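Local coordinates for protein amidase, hydantoinase/carbamoylase family (Paraburkholderia phymatum, PDB 6C0D) that probably hydrolyses N-carbamoyl-L-amino acids, as a zinc-binding, homodimeric member of the peptidase M20 family, at residues 52-57 and 104-109; 72-77 and 129-134; 84-89 and 124-129; 190-195 and 376-381. All blocks are in the same frame, centred on the assembly; numbering follows the deposited sequence. Where two conformers were deposited one is given.

Overall arrangement
All four contacts are buried and lie in the zinc-binding domain, and they differ mainly in what joins their segments. Contacts 2, 3 and 4 pair strands by backbone hydrogen bonds: antiparallel in contact 2, parallel in contacts 3 and 4. Contacts 2 and 3 share strand 125-130 and meet at Ala129, while strands 83-88 and 189-198 are neighbours that bring contact 3 beside contact 4. Contact 1 is different: two helices meet through side chains without a hydrogen bond, packing on Val73, Ile86, Val128 and Ser130, and its Arg57 side is partly exposed. Near the metal, His89 of contact 3 binds zinc and Glu194 of contact 4 lies close by, while Asp127 and Arg57 form salt bridges outside their contacts.

Contact 1 of 4, residues 52-57 and 104-109; sequences RWLAGR and GVIYGL. With EDO (1,2-ethanediol), chain L.
Leu54 and Val105 meet through their methyl groups although the helices carrying them run unusually far apart: the axes of the short segments 52-57 and 104-109 come no closer than 11.6 Å. The pair is nearly parallel, with 20° between the N-to-C directions, and belongs to the helical layer of the peptidase M20 zinc-binding domain, where helices 45-60 and 102-117 lie on one face of the sheet. Side chains alone span the gap, and no hydrogen bond crosses it. In Leu54, chi1 of 179° sets CG anti to the backbone N, and from there chi2 (64°) places the methyls, CD2 lying 3.7 Å from Val105 CG1 and CD1 4.2 Å from Ile106 CD1. Both Leu54 and Val105 also rest on Ser130 of strand 125-130, which ties the helix pair to the sheet beneath it.

Farther along, the contact passes to Arg57 and Leu109. The aliphatic root of the arginine does the packing, with Arg57 CB 3.8 Å from Leu109 CD2. Its CG lies over one face of the Trp53 ring, offset toward the rim, and the chain beyond it bends at chi2 and chi3. The charged end has its main partner in helix 18-30, where Arg57 NE forms a salt bridge with Asp24. Arg57 NH2 also gives a weak hydrogen bond, 3.5 Å long, to O1 of a bound 1,2-ethanediol, probably from the crystallisation liquor. At the edge of the indole, near its plane, lies Ile106 CD1, 4.3 Å from Trp53 CH2.

Contact 2 of 4, residues 72-77 and 129-134; sequences TVFGRS and ASWIDE
The carbonyl oxygen of Val73 is gripped by two groups of segment 129-134: Ser130 N donates a hydrogen bond of 2.8 Å to Val73 O, straight to within 9° (N-H...O 171°) and in the carbonyl plane, and the CA of Ala129 makes a CA-H...O contact with the same oxygen. This is an antiparallel strand pair. Val73 and Ser130 form its hydrogen-bonded pair, closed by Val73 N giving a 3.1 Å bond to Ser130 O, and Phe74 with Ala129 forms the next, non-hydrogen-bonded pair.

Next to the Val73-Ser130 pair a side chain takes over from the backbone. Thr72 OG1 accepts a hydrogen bond of 3.1 Å from Ile132 N. Its chi1 of -74° sets OG1 anti to the carbonyl carbon and leaves CG2 beside Trp131, 3.9 Å from CE3.

The Phe74-Ala129 face is aromatic. Phe74 and Trp131 lie side by side and point the same way; Trp131 CH2 approaches the edge of the phenyl ring, near its plane, with Phe74 CE1 at 3.9 Å. Ala129 CB is shared between the two rings, 3.7 Å from Phe74 CD1 and 3.4 Å above one face of the indole toward its rim. On the other face Val73 packs against helix 45-60, and Ser130 OG bonds to Ser90 OG.

Together these bonds carry the pairing on to Ile132. The Thr72 hydroxyl thus serves as acceptor for a backbone N-H in the buried segment that leads toward Glu135, a predicted zinc ligand.

Contact 3 of 4, residues 84-89 and 124-129; sequences LVIGSH and FAVDVA. With ZN (zinc ion), chain B.
Two flat groups mark this contact, the carboxylate of Asp127 and the imidazole of His89, and neither stacks across it. Asp127 leans on Val85, the two side chains crossing at a slant with Asp127 OD2 4.0 Å from Val85 CG2, while its oxygens bond outside the pair: OD2 forms a salt bridge with Arg188 and OD1 accepts a hydrogen bond from Ser77 N. CB of His89 leads away from segment 124-129. In His89, chi1 of 59° stands CG between the backbone N and the carbonyl carbon. His89 NE2 binds the zinc ion at 2.1 Å, while ND1 is hydrogen-bonded to Asp91 O. Asp100, His196 and two waters complete the observed metal site.

The backbones form a regular parallel pairing, with the short strand axes 4.6 Å apart at closest. Five backbone bonds alternate along it. Leu84 N gives to Ala125 O, Asp127 N to Leu84 O at 2.9 Å, Ile86 N to Asp127 O, Ala129 N to Ile86 O, and Ser88 N to Ala129 O at 3.2 Å. Gly87 is almost fully extended, and its CA comes within 3.2 Å of Ala129 O.

On the face of Leu84, Ile86, Val126 and Val128, the closest apolar meeting is Ile86 CD1 on Val126 CG1, 3.7 Å. The strands belong to the beta-alpha-beta unit of strand 83-88, helix 102-117 and strand 125-130. The connecting helix covers this apolar face through Ile111, Ala112 and Leu115, while strands 73-76 and 189-198 continue the sheet beyond strands 125-130 and 83-88, respectively.

Contact 4 of 4, residues 190-195 and 376-381; sequences RAYLEP and IPACML
This is a buried parallel strand pairing between residues far apart in the chain, Tyr192 to Pro195 against Ala378 to Leu381, and it joins strands 189-198 and 378-384 of the zinc-binding domain of this peptidase M20 protein. The evidence is a regular register, with short axes 4.6 Å apart and 20° between their directions. Tyr192 N gives a 2.8 Å bond to Pro377 O, Cys379 N returns one to Tyr192 O, Glu194 N bonds to Cys379 O at 2.9 Å, and a weak bond from Leu381 N to Glu194 O ends the series.

The two faces differ in chemistry. On the Leu193 and Cys379 face the contact is apolar: Cys379 SG, set between its backbone N and carbonyl carbon (chi1 65°), lies 3.6 Å from Leu193 CD1, and Leu342 and Leu346 of helix 340-353 cover the pair. On the Tyr192, Glu194 and Met380 face, Ala378 CB sits at the edge of the tyrosine ring, 4.0 Å from Tyr192 CD1. Met380 runs beside Glu194, pointing the same way, and bends at chi3 to bring its CE 3.8 Å from Glu194 CG. Helix 368-372 packs over this face.

The carboxylate of Glu194 is gripped at both oxygens. Tyr192 OH donates to Glu194 OE1 at 2.8 Å, coming from above the carboxylate plane, and OE2 is hydrogen-bonded to Ser88 OG; Tyr192 OH also bonds with Trp131 NE1. A buried carboxylate whose nearest atom is about 5 Å from the zinc ion is thus fixed by two hydroxyls, and its charge could probably influence the metal site.

Contact 1 of 4, residues 52-57 and 104-109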
loop_
_atom_site.group_PDB
_atom_site.type_symbol
_atom_site.label_atom_id
_atom_site.label_comp_id
_atom_site.label_asym_id
_atom_site.label_seq_id
_atom_site.Cartn_x
_atom_site.Cartn_y
_atom_site.Cartn_z
ATOM N N ARG A 52 5.059 42.418 -0.148
ATOM C CA ARG A 52 5.102 43.861 -0.340
ATOM C C ARG A 52 4.108 44.559 0.579
ATOM O O ARG A 52 4.433 45.584 1.194
ATOM C CB ARG A 52 4.838 44.203 -1.804
ATOM C CG ARG A 52 5.979 43.785 -2.712
ATOM C CD ARG A 52 5.643 43.958 -4.182
ATOM N NE ARG A 52 6.795 43.602 -5.000
ATOM C CZ ARG A 52 6.713 43.159 -6.248
ATOM N NH1 ARG A 52 5.525 43.006 -6.821
ATOM N NH2 ARG A 52 7.817 42.860 -6.917
ATOM N N TRP A 53 2.898 44.009 0.704
ATOM C CA TRP A 53 1.930 44.578 1.634
ATOM C C TRP A 53 2.479 44.556 3.055
ATOM O O TRP A 53 2.427 45.562 3.772
ATOM C CB TRP A 53 0.603 43.818 1.556
ATOM C CG TRP A 53 -0.330 44.192 2.673
ATOM C CD1 TRP A 53 -1.173 45.269 2.714
ATOM C CD2 TRP A 53 -0.502 43.501 3.918
ATOM N NE1 TRP A 53 -1.852 45.292 3.908
ATOM C CE2 TRP A 53 -1.463 44.216 4.663
ATOM C CE3 TRP A 53 0.056 42.344 4.471
ATOM C CZ2 TRP A 53 -1.873 43.815 5.934
ATOM C CZ3 TRP A 53 -0.359 41.942 5.736
ATOM C CH2 TRP A 53 -1.312 42.678 6.453
ATOM N N LEU A 54 3.038 43.417 3.463
ATOM C CA LEU A 54 3.560 43.289 4.819
ATOM C C LEU A 54 4.682 44.286 5.080
ATOM O O LEU A 54 4.745 44.901 6.153
ATOM C CB LEU A 54 4.054 41.865 5.048
ATOM C CG LEU A 54 4.639 41.618 6.427
ATOM C CD1 LEU A 54 3.549 41.800 7.494
ATOM C CD2 LEU A 54 5.251 40.226 6.480
ATOM N N ALA A 55 5.590 44.452 4.120
ATOM C CA ALA A 55 6.675 45.404 4.318
ATOM C C ALA A 55 6.125 46.816 4.466
ATOM O O ALA A 55 6.638 47.612 5.262
ATOM C CB ALA A 55 7.667 45.316 3.156
ATOM N N GLY A 56 5.062 47.136 3.723
ATOM C CA GLY A 56 4.432 48.437 3.876
ATOM C C GLY A 56 3.831 48.634 5.255
ATOM O O GLY A 56 3.929 49.719 5.834
ATOM N N ARG A 57 3.198 47.588 5.797
ATOM C CA ARG A 57 2.637 47.675 7.145
ATOM C C ARG A 57 3.735 47.855 8.186
ATOM O O ARG A 57 3.554 48.588 9.168
ATOM C CB ARG A 57 1.808 46.426 7.477
ATOM C CG ARG A 57 0.530 46.280 6.656
ATOM C CD ARG A 57 -0.394 47.496 6.871
ATOM N NE ARG A 57 -1.198 47.384 8.091
ATOM C CZ ARG A 57 -1.539 48.417 8.857
ATOM N NH1 ARG A 57 -1.121 49.646 8.556
ATOM N NH2 ARG A 57 -2.290 48.222 9.931
ATOM N N GLY A 104 1.930 34.367 13.878
ATOM C CA GLY A 104 3.087 34.919 14.573
ATOM C C GLY A 104 3.667 36.133 13.871
ATOM O O GLY A 104 4.216 37.026 14.525
ATOM N N VAL A 105 3.554 36.192 12.542
ATOM C CA VAL A 105 4.007 37.379 11.810
ATOM C C VAL A 105 3.192 38.595 12.224
ATOM O O VAL A 105 3.744 39.657 12.544
ATOM C CB VAL A 105 3.922 37.155 10.287
ATOM C CG1 VAL A 105 4.307 38.447 9.551
ATOM C CG2 VAL A 105 4.841 36.000 9.854
ATOM N N ILE A 106 1.855 38.465 12.201
ATOM C CA ILE A 106 1.013 39.614 12.530
ATOM C C ILE A 106 1.036 39.909 14.031
ATOM O O ILE A 106 0.992 41.081 14.437
ATOM C CB ILE A 106 -0.414 39.397 12.008
ATOM C CG1 ILE A 106 -0.397 39.180 10.490
ATOM C CG2 ILE A 106 -1.323 40.576 12.390
ATOM C CD1 ILE A 106 0.294 40.313 9.719
ATOM N N TYR A 107 1.126 38.879 14.882
ATOM C CA TYR A 107 1.392 39.154 16.296
ATOM C C TYR A 107 2.638 40.020 16.448
ATOM O O TYR A 107 2.645 40.996 17.202
ATOM C CB TYR A 107 1.606 37.869 17.108
ATOM C CG TYR A 107 0.389 37.125 17.633
ATOM C CD1 TYR A 107 -0.869 37.245 17.038
ATOM C CD2 TYR A 107 0.525 36.256 18.714
ATOM C CE1 TYR A 107 -1.964 36.517 17.516
ATOM C CE2 TYR A 107 -0.553 35.527 19.194
ATOM C CZ TYR A 107 -1.796 35.662 18.599
ATOM O OH TYR A 107 -2.871 34.951 19.082
ATOM N N GLY A 108 3.717 39.655 15.753
ATOM C CA GLY A 108 4.943 40.433 15.876
ATOM C C GLY A 108 4.727 41.886 15.498
ATOM O O GLY A 108 5.155 42.797 16.207
ATOM N N LEU A 109 4.024 42.118 14.391
ATOM C CA LEU A 109 3.724 43.479 13.963
ATOM C C LEU A 109 2.914 44.223 15.017
ATOM O O LEU A 109 3.222 45.373 15.366
ATOM C CB LEU A 109 2.967 43.431 12.628
ATOM C CG LEU A 109 2.571 44.726 11.930
ATOM C CD1 LEU A 109 3.819 45.529 11.580
ATOM C CD2 LEU A 109 1.750 44.389 10.657
HETATM C C1 EDO L . -1.553 51.734 12.938
HETATM O O1 EDO L . -2.116 51.177 11.735
HETATM C C2 EDO L . -0.050 52.012 12.805
HETATM O O2 EDO L . 0.446 51.606 11.520
#

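Contact 2 of 4, residues 72-77 and 129-134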
loop_
_atom_site.group_PDB
_atom_site.type_symbol
_atom_site.label_atom_id
_atom_site.label_comp_id
_atom_site.label_asym_id
_atom_site.label_seq_id
_atom_site.Cartn_x
_atom_site.Cartn_y
_atom_site.Cartn_z
ATOM N N THR A 72 12.787 36.897 2.636
ATOM C CA THR A 72 12.322 37.177 3.987
ATOM C C THR A 72 11.848 38.624 4.068
ATOM O O THR A 72 12.449 39.519 3.467
ATOM C CB THR A 72 13.448 36.913 4.991
ATOM O OG1 THR A 72 13.629 35.499 5.139
ATOM C CG2 THR A 72 13.164 37.555 6.359
ATOM N N VAL A 73 10.746 38.859 4.774
ATOM C CA VAL A 73 10.339 40.223 5.092
ATOM C C VAL A 73 10.849 40.501 6.491
ATOM O O VAL A 73 10.509 39.772 7.435
ATOM C CB VAL A 73 8.816 40.428 5.009
ATOM C CG1 VAL A 73 8.511 41.934 4.980
ATOM C CG2 VAL A 73 8.248 39.756 3.775
ATOM N N PHE A 74 11.678 41.533 6.631
ATOM C CA PHE A 74 12.252 41.862 7.927
ATOM C C PHE A 74 12.058 43.344 8.201
ATOM O O PHE A 74 12.472 44.187 7.396
ATOM C CB PHE A 74 13.738 41.487 7.993
ATOM C CG PHE A 74 14.256 41.386 9.403
ATOM C CD1 PHE A 74 14.114 40.206 10.124
ATOM C CD2 PHE A 74 14.838 42.486 10.026
ATOM C CE1 PHE A 74 14.567 40.117 11.441
ATOM C CE2 PHE A 74 15.296 42.402 11.347
ATOM C CZ PHE A 74 15.154 41.218 12.051
ATOM N N GLY A 75 11.431 43.651 9.331
ATOM C CA GLY A 75 11.252 45.014 9.778
ATOM C C GLY A 75 12.110 45.240 11.005
ATOM O O GLY A 75 11.809 44.717 12.087
ATOM N N ARG A 76 13.201 45.982 10.834
ATOM C CA ARG A 76 14.165 46.207 11.905
ATOM C C ARG A 76 13.773 47.464 12.672
ATOM O O ARG A 76 13.473 48.498 12.069
ATOM C CB ARG A 76 15.569 46.356 11.321
ATOM C CG ARG A 76 16.736 46.379 12.324
ATOM C CD ARG A 76 18.039 46.528 11.533
ATOM N NE ARG A 76 19.260 46.434 12.340
ATOM C CZ ARG A 76 19.903 47.488 12.842
ATOM N NH1 ARG A 76 19.416 48.710 12.653
ATOM N NH2 ARG A 76 21.030 47.326 13.534
ATOM N N SER A 77 13.755 47.367 13.994
ATOM C CA SER A 77 13.537 48.552 14.811
ATOM C C SER A 77 14.579 49.634 14.504
ATOM O O SER A 77 15.733 49.351 14.157
ATOM C CB SER A 77 13.596 48.168 16.293
ATOM O OG SER A 77 13.356 49.282 17.138
ATOM N N ALA A 129 9.646 39.587 11.776
ATOM C CA ALA A 129 10.134 38.788 10.653
ATOM C C ALA A 129 9.075 37.857 10.077
ATOM O O ALA A 129 8.284 37.262 10.817
ATOM C CB ALA A 129 11.337 37.931 11.061
ATOM N N SER A 130 9.097 37.712 8.747
ATOM C CA SER A 130 8.473 36.582 8.053
ATOM C C SER A 130 9.582 35.841 7.313
ATOM O O SER A 130 10.023 36.286 6.246
ATOM C CB SER A 130 7.376 37.034 7.087
ATOM O OG SER A 130 6.907 35.926 6.324
ATOM N N TRP A 131 10.042 34.725 7.881
ATOM C CA TRP A 131 11.123 33.961 7.261
ATOM C C TRP A 131 10.618 33.251 6.015
ATOM O O TRP A 131 9.595 32.564 6.063
ATOM C CB TRP A 131 11.676 32.923 8.236
ATOM C CG TRP A 131 11.921 33.437 9.617
ATOM C CD1 TRP A 131 11.263 33.071 10.764
ATOM C CD2 TRP A 131 12.885 34.424 10.004
ATOM N NE1 TRP A 131 11.779 33.758 11.842
ATOM C CE2 TRP A 131 12.767 34.600 11.403
ATOM C CE3 TRP A 131 13.848 35.170 9.303
ATOM C CZ2 TRP A 131 13.571 35.487 12.114
ATOM C CZ3 TRP A 131 14.638 36.067 10.010
ATOM C CH2 TRP A 131 14.497 36.216 11.401
ATOM N N ILE A 132 11.354 33.375 4.905
ATOM C CA ILE A 132 10.916 32.765 3.648
ATOM C C ILE A 132 10.961 31.242 3.753
ATOM O O ILE A 132 11.857 30.664 4.382
ATOM C CB ILE A 132 11.783 33.271 2.471
ATOM C CG1 ILE A 132 11.244 32.781 1.117
ATOM C CG2 ILE A 132 13.240 32.811 2.621
ATOM C CD1 ILE A 132 9.877 33.348 0.759
ATOM N N ASP A 133 9.965 30.587 3.147
ATOM C CA ASP A 133 9.977 29.152 2.830
ATOM C C ASP A 133 10.208 28.251 4.044
ATOM O O ASP A 133 10.946 27.263 3.981
ATOM C CB ASP A 133 10.993 28.824 1.728
ATOM C CG ASP A 133 10.533 27.658 0.858
ATOM O OD1 ASP A 133 9.304 27.419 0.828
ATOM O OD2 ASP A 133 11.375 26.978 0.218
ATOM N N GLU A 134 9.507 28.544 5.134
ATOM C CA GLU A 134 9.470 27.577 6.226
ATOM C C GLU A 134 8.901 26.244 5.749
ATOM O O GLU A 134 9.340 25.181 6.198
ATOM C CB GLU A 134 8.648 28.131 7.390
ATOM C CG GLU A 134 8.656 27.282 8.648
ATOM C CD GLU A 134 7.631 26.161 8.613
ATOM O OE1 GLU A 134 6.695 26.214 7.777
ATOM O OE2 GLU A 134 7.779 25.211 9.407
#

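Contact 3 of 4, residues 84-89 and 124-129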
loop_
_atom_site.group_PDB
_atom_site.type_symbol
_atom_site.label_atom_id
_atom_site.label_comp_id
_atom_site.label_asym_id
_atom_site.label_seq_id
_atom_site.Cartn_x
_atom_site.Cartn_y
_atom_site.Cartn_z
ATOM N N LEU A 84 14.458 42.427 20.687
ATOM C CA LEU A 84 13.679 41.202 20.646
ATOM C C LEU A 84 13.131 41.035 19.231
ATOM O O LEU A 84 12.514 41.957 18.700
ATOM C CB LEU A 84 12.533 41.287 21.660
ATOM C CG LEU A 84 11.413 40.232 21.533
ATOM C CD1 LEU A 84 11.982 38.870 21.867
ATOM C CD2 LEU A 84 10.300 40.604 22.515
ATOM N N VAL A 85 13.338 39.865 18.632
ATOM C CA VAL A 85 12.810 39.551 17.301
ATOM C C VAL A 85 11.549 38.711 17.479
ATOM O O VAL A 85 11.569 37.714 18.210
ATOM C CB VAL A 85 13.850 38.789 16.455
ATOM C CG1 VAL A 85 13.314 38.508 15.035
ATOM C CG2 VAL A 85 15.196 39.534 16.399
ATOM N N ILE A 86 10.447 39.114 16.847
ATOM C CA ILE A 86 9.201 38.350 16.915
ATOM C C ILE A 86 8.788 38.021 15.493
ATOM O O ILE A 86 8.738 38.913 14.640
ATOM C CB ILE A 86 8.070 39.129 17.620
ATOM C CG1 ILE A 86 8.575 39.734 18.933
ATOM C CG2 ILE A 86 6.850 38.197 17.824
ATOM C CD1 ILE A 86 7.552 40.644 19.611
ATOM N N GLY A 87 8.472 36.761 15.232
ATOM C CA GLY A 87 8.038 36.475 13.880
ATOM C C GLY A 87 7.597 35.045 13.694
ATOM O O GLY A 87 7.393 34.304 14.651
ATOM N N SER A 88 7.428 34.686 12.426
ATOM C CA SER A 88 7.083 33.335 12.011
ATOM C C SER A 88 7.275 33.295 10.504
ATOM O O SER A 88 8.215 33.919 10.003
ATOM C CB SER A 88 5.652 32.969 12.420
ATOM O OG SER A 88 5.423 31.584 12.239
ATOM N N HIS A 89 6.406 32.587 9.771
ATOM C CA HIS A 89 6.483 32.533 8.314
ATOM C C HIS A 89 5.128 32.908 7.728
ATOM O O HIS A 89 4.097 32.753 8.374
ATOM C CB HIS A 89 6.885 31.130 7.830
ATOM C CG HIS A 89 5.928 30.060 8.259
ATOM N ND1 HIS A 89 4.967 29.534 7.420
ATOM C CD2 HIS A 89 5.761 29.443 9.456
ATOM C CE1 HIS A 89 4.265 28.620 8.073
ATOM N NE2 HIS A 89 4.727 28.547 9.310
ATOM N N PHE A 124 11.919 50.160 23.724
ATOM C CA PHE A 124 12.402 48.800 23.503
ATOM C C PHE A 124 12.439 48.478 22.012
ATOM O O PHE A 124 11.415 48.584 21.328
ATOM C CB PHE A 124 11.498 47.783 24.197
ATOM C CG PHE A 124 11.364 47.959 25.695
ATOM C CD1 PHE A 124 12.198 48.797 26.418
ATOM C CD2 PHE A 124 10.371 47.248 26.372
ATOM C CE1 PHE A 124 12.040 48.926 27.801
ATOM C CE2 PHE A 124 10.213 47.370 27.744
ATOM C CZ PHE A 124 11.040 48.206 28.453
ATOM N N ALA A 125 13.598 48.030 21.517
ATOM C CA ALA A 125 13.697 47.619 20.122
ATOM C C ALA A 125 12.997 46.277 19.909
ATOM O O ALA A 125 13.321 45.282 20.568
ATOM C CB ALA A 125 15.165 47.539 19.690
ATOM N N VAL A 126 12.041 46.250 18.978
ATOM C CA VAL A 126 11.358 45.022 18.562
ATOM C C VAL A 126 11.477 44.919 17.044
ATOM O O VAL A 126 11.074 45.846 16.334
ATOM C CB VAL A 126 9.878 45.022 18.977
ATOM C CG1 VAL A 126 9.191 43.718 18.492
ATOM C CG2 VAL A 126 9.750 45.198 20.503
ATOM N N ASP A 127 12.058 43.815 16.554
ATOM C CA ASP A 127 12.140 43.501 15.127
ATOM C C ASP A 127 11.029 42.511 14.781
ATOM O O ASP A 127 10.602 41.727 15.632
ATOM C CB ASP A 127 13.488 42.861 14.736
ATOM C CG ASP A 127 14.710 43.746 15.009
ATOM O OD1 ASP A 127 14.599 44.986 15.171
ATOM O OD2 ASP A 127 15.831 43.178 15.006
ATOM N N VAL A 128 10.558 42.539 13.527
ATOM C CA VAL A 128 9.487 41.644 13.090
ATOM C C VAL A 128 9.925 40.896 11.838
ATOM O O VAL A 128 10.447 41.509 10.903
ATOM C CB VAL A 128 8.182 42.434 12.820
ATOM C CG1 VAL A 128 7.058 41.500 12.409
ATOM C CG2 VAL A 128 7.794 43.241 14.056
ATOM N N ALA A 129 9.646 39.587 11.776
ATOM C CA ALA A 129 10.134 38.788 10.653
ATOM C C ALA A 129 9.075 37.857 10.077
ATOM O O ALA A 129 8.284 37.262 10.817
ATOM C CB ALA A 129 11.337 37.931 11.061
HETATM ZN ZN ZN B . 4.054 27.172 10.690
HETATM O O HOH W 1 4.166 25.177 10.012
HETATM O O HOH W 2 6.051 26.945 11.711
#

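Contact 4 of 4, residues 190-195 and 376-381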
loop_
_atom_site.group_PDB
_atom_site.type_symbol
_atom_site.label_atom_id
_atom_site.label_comp_id
_atom_site.label_asym_id
_atom_site.label_seq_id
_atom_site.Cartn_x
_atom_site.Cartn_y
_atom_site.Cartn_z
ATOM N N ARG A 190 18.885 39.688 20.881
ATOM C CA ARG A 190 19.207 38.836 22.016
ATOM C C ARG A 190 18.123 37.827 22.363
ATOM O O ARG A 190 18.357 36.986 23.241
ATOM C CB ARG A 190 19.510 39.683 23.256
ATOM C CG ARG A 190 20.768 40.549 23.131
ATOM C CD ARG A 190 21.998 39.731 22.762
ATOM N NE ARG A 190 22.206 38.575 23.631
ATOM C CZ ARG A 190 22.420 37.340 23.188
ATOM N NH1 ARG A 190 22.462 37.101 21.885
ATOM N NH2 ARG A 190 22.603 36.344 24.044
ATOM N N ALA A 191 16.980 37.861 21.688
ATOM C CA ALA A 191 15.908 36.914 21.989
ATOM C C ALA A 191 14.976 36.838 20.795
ATOM O O ALA A 191 14.849 37.802 20.041
ATOM C CB ALA A 191 15.120 37.332 23.232
ATOM N N TYR A 192 14.329 35.677 20.636
ATOM C CA TYR A 192 13.383 35.442 19.545
ATOM C C TYR A 192 12.107 34.831 20.120
ATOM O O TYR A 192 12.181 33.885 20.910
ATOM C CB TYR A 192 13.997 34.503 18.488
ATOM C CG TYR A 192 13.035 34.066 17.396
ATOM C CD1 TYR A 192 12.584 32.752 17.319
ATOM C CD2 TYR A 192 12.587 34.972 16.444
ATOM C CE1 TYR A 192 11.697 32.352 16.305
ATOM C CE2 TYR A 192 11.693 34.598 15.450
ATOM C CZ TYR A 192 11.264 33.277 15.384
ATOM O OH TYR A 192 10.411 32.903 14.375
ATOM N N LEU A 193 10.944 35.369 19.736
ATOM C CA LEU A 193 9.650 34.820 20.152
ATOM C C LEU A 193 8.845 34.455 18.907
ATOM O O LEU A 193 8.638 35.309 18.038
ATOM C CB LEU A 193 8.888 35.855 20.993
ATOM C CG LEU A 193 7.366 35.671 21.185
ATOM C CD1 LEU A 193 7.022 34.348 21.866
ATOM C CD2 LEU A 193 6.786 36.867 21.954
ATOM N N GLU A 194 8.394 33.199 18.812
ATOM C CA GLU A 194 7.533 32.779 17.699
ATOM C C GLU A 194 6.175 32.312 18.207
ATOM O O GLU A 194 6.040 31.161 18.663
ATOM C CB GLU A 194 8.190 31.664 16.867
ATOM C CG GLU A 194 7.282 31.276 15.673
ATOM C CD GLU A 194 8.005 30.517 14.573
ATOM O OE1 GLU A 194 9.238 30.325 14.667
ATOM O OE2 GLU A 194 7.319 30.123 13.601
ATOM N N PRO A 195 5.126 33.127 18.107
ATOM C CA PRO A 195 3.774 32.610 18.372
ATOM C C PRO A 195 3.333 31.730 17.212
ATOM O O PRO A 195 3.694 31.975 16.062
ATOM C CB PRO A 195 2.906 33.878 18.449
ATOM C CG PRO A 195 3.918 35.072 18.499
ATOM C CD PRO A 195 5.107 34.548 17.726
ATOM N N ILE A 376 20.474 32.026 19.309
ATOM C CA ILE A 376 20.092 32.977 20.350
ATOM C C ILE A 376 18.929 32.387 21.136
ATOM O O ILE A 376 18.244 31.466 20.663
ATOM C CB ILE A 376 19.688 34.350 19.769
ATOM C CG1 ILE A 376 18.474 34.207 18.841
ATOM C CG2 ILE A 376 20.891 35.060 19.088
ATOM C CD1 ILE A 376 17.880 35.562 18.461
ATOM N N PRO A 377 18.692 32.900 22.348
ATOM C CA PRO A 377 17.524 32.458 23.129
ATOM C C PRO A 377 16.236 32.563 22.327
ATOM O O PRO A 377 15.913 33.621 21.798
ATOM C CB PRO A 377 17.514 33.438 24.312
ATOM C CG PRO A 377 18.990 33.763 24.524
ATOM C CD PRO A 377 19.551 33.837 23.120
ATOM N N ALA A 378 15.472 31.464 22.268
ATOM C CA ALA A 378 14.215 31.442 21.524
ATOM C C ALA A 378 13.096 30.855 22.379
ATOM O O ALA A 378 13.340 30.073 23.303
ATOM C CB ALA A 378 14.354 30.611 20.239
ATOM N N CYS A 379 11.854 31.226 22.051
ATOM C CA CYS A 379 10.704 30.639 22.731
ATOM C C CYS A 379 9.510 30.642 21.784
ATOM O O CYS A 379 9.500 31.336 20.761
ATOM C CB CYS A 379 10.382 31.391 24.033
ATOM S SG CYS A 379 9.863 33.094 23.745
ATOM N N MET A 380 8.527 29.797 22.097
ATOM C CA MET A 380 7.289 29.752 21.324
ATOM C C MET A 380 6.076 29.809 22.242
ATOM O O MET A 380 6.098 29.302 23.365
ATOM C CB MET A 380 7.189 28.470 20.469
ATOM C CG MET A 380 8.260 28.396 19.392
ATOM S SD MET A 380 7.877 27.069 18.199
ATOM C CE MET A 380 6.570 27.833 17.222
ATOM N N LEU A 381 4.995 30.388 21.715
ATOM C CA LEU A 381 3.721 30.462 22.417
ATOM C C LEU A 381 2.656 29.904 21.490
ATOM O O LEU A 381 2.564 30.346 20.341
ATOM C CB LEU A 381 3.384 31.917 22.784
ATOM C CG LEU A 381 2.153 32.083 23.681
ATOM C CD1 LEU A 381 2.560 31.688 25.104
ATOM C CD2 LEU A 381 1.642 33.519 23.639
#